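Local coordinates for OxyA protein (PDB 5HH3) that binds heme as a cytochrome P450 monooxygenase and probably catalyses a phenolic coupling step that cyclises the peptide precursor of a glycopeptide antibiotic, at residues B[76-81]-B[287-292]. Numbering follows the deposited sequence.
Sequences LLYGGT and KTHPRV. With HEM (protoporphyrin IX containing Fe), chain G.
Leu77 and Tyr78 of the short helix 75-78 pack on Pro290, Val292 and His289 where strand 291-293 enters the mixed beta sheet of this cytochrome P450 fold, beside one heme propionate. The tight part is mostly apolar: Val292 CG2 packs 3.7 Å from Leu77 CB. It also lies against the helix backbone, 3.4 Å from Leu77 N. With CG anti to the backbone N (chi1 -174°), the Leu77 branch point stands on the Pro290 side, from which CD1 meets Pro290 CB at 3.5 Å. The other branch, CD2, lies over the centre of one face of the Tyr78 ring, 3.8 Å above its plane. Both Leu77 and Val292 are buried. Leu76, partly exposed, adds a looser CB to Val292 CG2 approach of 4.1 Å and also packs on Thr186 of the second subunit. At the heme end, Tyr78 OH and His289 ND1 share a nearly straight hydrogen bond (171°), with the hydroxyl in the imidazole plane, although the two rings are inclined at 76°. The 287-292 segment also grips this propionate: His289 N donates to HEM O1D, and Arg291 NH1 reaches that oxygen while Arg291 NH2 bonds HEM O2D at 2.7 Å.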
loop_
_atom_site.group_PDB
_atom_site.type_symbol
_atom_site.label_atom_id
_atom_site.label_comp_id
_atom_site.label_asym_id
_atom_site.label_seq_id
_atom_site.Cartn_x
_atom_site.Cartn_y
_atom_site.Cartn_z
ATOM N N LEU B 76 -0.531 14.909 4.545
ATOM C CA LEU B 76 -1.596 14.218 5.265
ATOM C C LEU B 76 -1.959 12.823 4.723
ATOM O O LEU B 76 -2.595 12.030 5.447
ATOM C CB LEU B 76 -2.857 15.091 5.338
ATOM C CG LEU B 76 -2.862 16.292 6.284
ATOM C CD1 LEU B 76 -4.174 17.028 6.056
ATOM C CD2 LEU B 76 -2.694 15.926 7.761
ATOM N N LEU B 77 -1.598 12.517 3.475
ATOM C CA LEU B 77 -1.905 11.194 2.924
ATOM C C LEU B 77 -0.958 10.172 3.515
ATOM O O LEU B 77 -1.376 9.247 4.218
ATOM C CB LEU B 77 -1.802 11.157 1.401
ATOM C CG LEU B 77 -2.273 9.806 0.833
ATOM C CD1 LEU B 77 -3.343 10.049 -0.206
ATOM C CD2 LEU B 77 -1.128 8.951 0.285
ATOM N N TYR B 78 0.324 10.375 3.267
ATOM C CA TYR B 78 1.336 9.406 3.662
ATOM C C TYR B 78 1.462 9.261 5.181
ATOM O O TYR B 78 1.907 8.215 5.653
ATOM C CB TYR B 78 2.674 9.734 3.003
ATOM C CG TYR B 78 2.690 9.419 1.512
ATOM C CD1 TYR B 78 2.718 8.088 1.050
ATOM C CD2 TYR B 78 2.664 10.446 0.556
ATOM C CE1 TYR B 78 2.731 7.801 -0.314
ATOM C CE2 TYR B 78 2.687 10.170 -0.808
ATOM C CZ TYR B 78 2.718 8.853 -1.242
ATOM O OH TYR B 78 2.733 8.609 -2.594
ATOM N N GLY B 79 1.049 10.287 5.932
ATOM C CA GLY B 79 0.977 10.210 7.396
ATOM C C GLY B 79 -0.097 9.269 7.951
ATOM O O GLY B 79 0.006 8.839 9.092
ATOM N N GLY B 80 -1.122 8.952 7.152
ATOM C CA GLY B 80 -2.143 7.946 7.512
ATOM C C GLY B 80 -1.909 6.536 6.964
ATOM O O GLY B 80 -2.806 5.688 7.054
ATOM N N THR B 81 -0.712 6.294 6.407
ATOM C CA THR B 81 -0.347 5.033 5.754
ATOM C C THR B 81 0.976 4.490 6.311
ATOM O O THR B 81 1.911 5.261 6.573
ATOM C CB THR B 81 -0.142 5.233 4.231
ATOM O OG1 THR B 81 -1.092 6.175 3.724
ATOM C CG2 THR B 81 -0.317 3.929 3.477
ATOM N N LYS B 287 1.864 9.915 -13.048
ATOM C CA LYS B 287 0.941 10.536 -12.087
ATOM C C LYS B 287 1.672 11.195 -10.921
ATOM O O LYS B 287 2.823 10.885 -10.664
ATOM C CB LYS B 287 -0.056 9.507 -11.563
ATOM C CG LYS B 287 0.595 8.269 -11.014
ATOM C CD LYS B 287 -0.439 7.285 -10.540
ATOM C CE LYS B 287 0.225 5.976 -10.178
ATOM N NZ LYS B 287 1.068 6.142 -8.957
ATOM N N THR B 288 0.990 12.125 -10.257
ATOM C CA THR B 288 1.535 12.821 -9.095
ATOM C C THR B 288 1.240 11.984 -7.870
ATOM O O THR B 288 0.394 11.082 -7.913
ATOM C CB THR B 288 0.849 14.197 -8.891
ATOM O OG1 THR B 288 -0.567 14.029 -8.940
ATOM C CG2 THR B 288 1.262 15.185 -9.943
ATOM N N HIS B 289 1.905 12.295 -6.762
ATOM C CA HIS B 289 1.542 11.717 -5.480
ATOM C C HIS B 289 0.106 12.175 -5.132
ATOM O O HIS B 289 -0.237 13.345 -5.360
ATOM C CB HIS B 289 2.482 12.188 -4.362
ATOM C CG HIS B 289 3.891 11.730 -4.530
ATOM N ND1 HIS B 289 4.324 10.482 -4.118
ATOM C CD2 HIS B 289 4.967 12.336 -5.087
ATOM C CE1 HIS B 289 5.611 10.350 -4.398
ATOM N NE2 HIS B 289 6.023 11.465 -4.980
ATOM N N PRO B 290 -0.718 11.274 -4.563
ATOM C CA PRO B 290 -2.038 11.710 -4.162
ATOM C C PRO B 290 -2.040 12.793 -3.086
ATOM O O PRO B 290 -1.216 12.759 -2.162
ATOM C CB PRO B 290 -2.720 10.446 -3.656
ATOM C CG PRO B 290 -1.738 9.342 -3.775
ATOM C CD PRO B 290 -0.412 9.904 -4.135
ATOM N N ARG B 291 -2.945 13.755 -3.264
ATOM C CA ARG B 291 -3.133 14.870 -2.372
ATOM C C ARG B 291 -4.430 14.650 -1.566
ATOM O O ARG B 291 -5.402 14.145 -2.119
ATOM C CB ARG B 291 -3.310 16.172 -3.173
ATOM C CG ARG B 291 -2.253 16.548 -4.219
ATOM C CD ARG B 291 -0.952 16.854 -3.598
ATOM N NE ARG B 291 -0.021 17.642 -4.427
ATOM C CZ ARG B 291 1.004 17.159 -5.137
ATOM N NH1 ARG B 291 1.186 15.850 -5.256
ATOM N NH2 ARG B 291 1.820 18.000 -5.778
ATOM N N VAL B 292 -4.455 15.064 -0.291
ATOM C CA VAL B 292 -5.683 15.032 0.508
ATOM C C VAL B 292 -6.319 16.413 0.477
ATOM O O VAL B 292 -5.624 17.390 0.692
ATOM C CB VAL B 292 -5.425 14.674 1.990
ATOM C CG1 VAL B 292 -6.744 14.517 2.744
ATOM C CG2 VAL B 292 -4.620 13.399 2.099
HETATM C CHA HEM G . 8.954 16.523 -8.192
HETATM C CHB HEM G . 13.798 16.295 -8.303
HETATM C CHC HEM G . 13.581 14.445 -12.798
HETATM C CHD HEM G . 8.772 14.758 -12.684
HETATM C C1A HEM G . 10.280 16.586 -7.838
HETATM C C2A HEM G . 10.743 16.957 -6.544
HETATM C C3A HEM G . 12.104 16.905 -6.577
HETATM C C4A HEM G . 12.491 16.496 -7.885
HETATM C CMA HEM G . 13.041 17.199 -5.433
HETATM C CAA HEM G . 9.874 17.352 -5.367
HETATM C CBA HEM G . 9.612 18.855 -5.432
HETATM C CGA HEM G . 8.721 19.387 -4.322
HETATM O O1A HEM G . 7.918 18.652 -3.695
HETATM O O2A HEM G . 8.770 20.610 -4.025
HETATM C C1B HEM G . 14.180 15.753 -9.546
HETATM C C2B HEM G . 15.538 15.501 -9.940
HETATM C C3B HEM G . 15.495 14.975 -11.213
HETATM C C4B HEM G . 14.051 14.921 -11.571
HETATM C CMB HEM G . 16.784 15.768 -9.121
HETATM C CAB HEM G . 16.578 14.564 -12.142
HETATM C CBB HEM G . 17.893 14.745 -11.983
HETATM C C1C HEM G . 12.252 14.341 -13.186
HETATM C C2C HEM G . 11.794 13.844 -14.425
HETATM C C3C HEM G . 10.396 13.926 -14.393
HETATM C C4C HEM G . 10.042 14.491 -13.118
HETATM C CMC HEM G . 12.661 13.309 -15.550
HETATM C CAC HEM G . 9.393 13.558 -15.425
HETATM C CBC HEM G . 9.641 13.117 -16.656
HETATM C C1D HEM G . 8.479 15.267 -11.419
HETATM C C2D HEM G . 7.075 15.473 -11.004
HETATM C C3D HEM G . 7.117 15.962 -9.756
HETATM C C4D HEM G . 8.555 16.046 -9.425
HETATM C CMD HEM G . 5.795 15.201 -11.762
HETATM C CAD HEM G . 5.904 16.332 -8.913
HETATM C CBD HEM G . 5.275 15.157 -8.147
HETATM C CGD HEM G . 4.058 15.622 -7.332
HETATM O O1D HEM G . 3.414 14.850 -6.599
HETATM O O2D HEM G . 3.630 16.784 -7.354
HETATM N NA HEM G . 11.362 16.321 -8.655
HETATM N NB HEM G . 13.361 15.421 -10.549
HETATM N NC HEM G . 11.191 14.762 -12.435
HETATM N ND HEM G . 9.336 15.656 -10.454
HETATM FE FE HEM G . 11.261 15.556 -10.500
HETATM O O HOH W 1 11.168 13.700 -9.514
#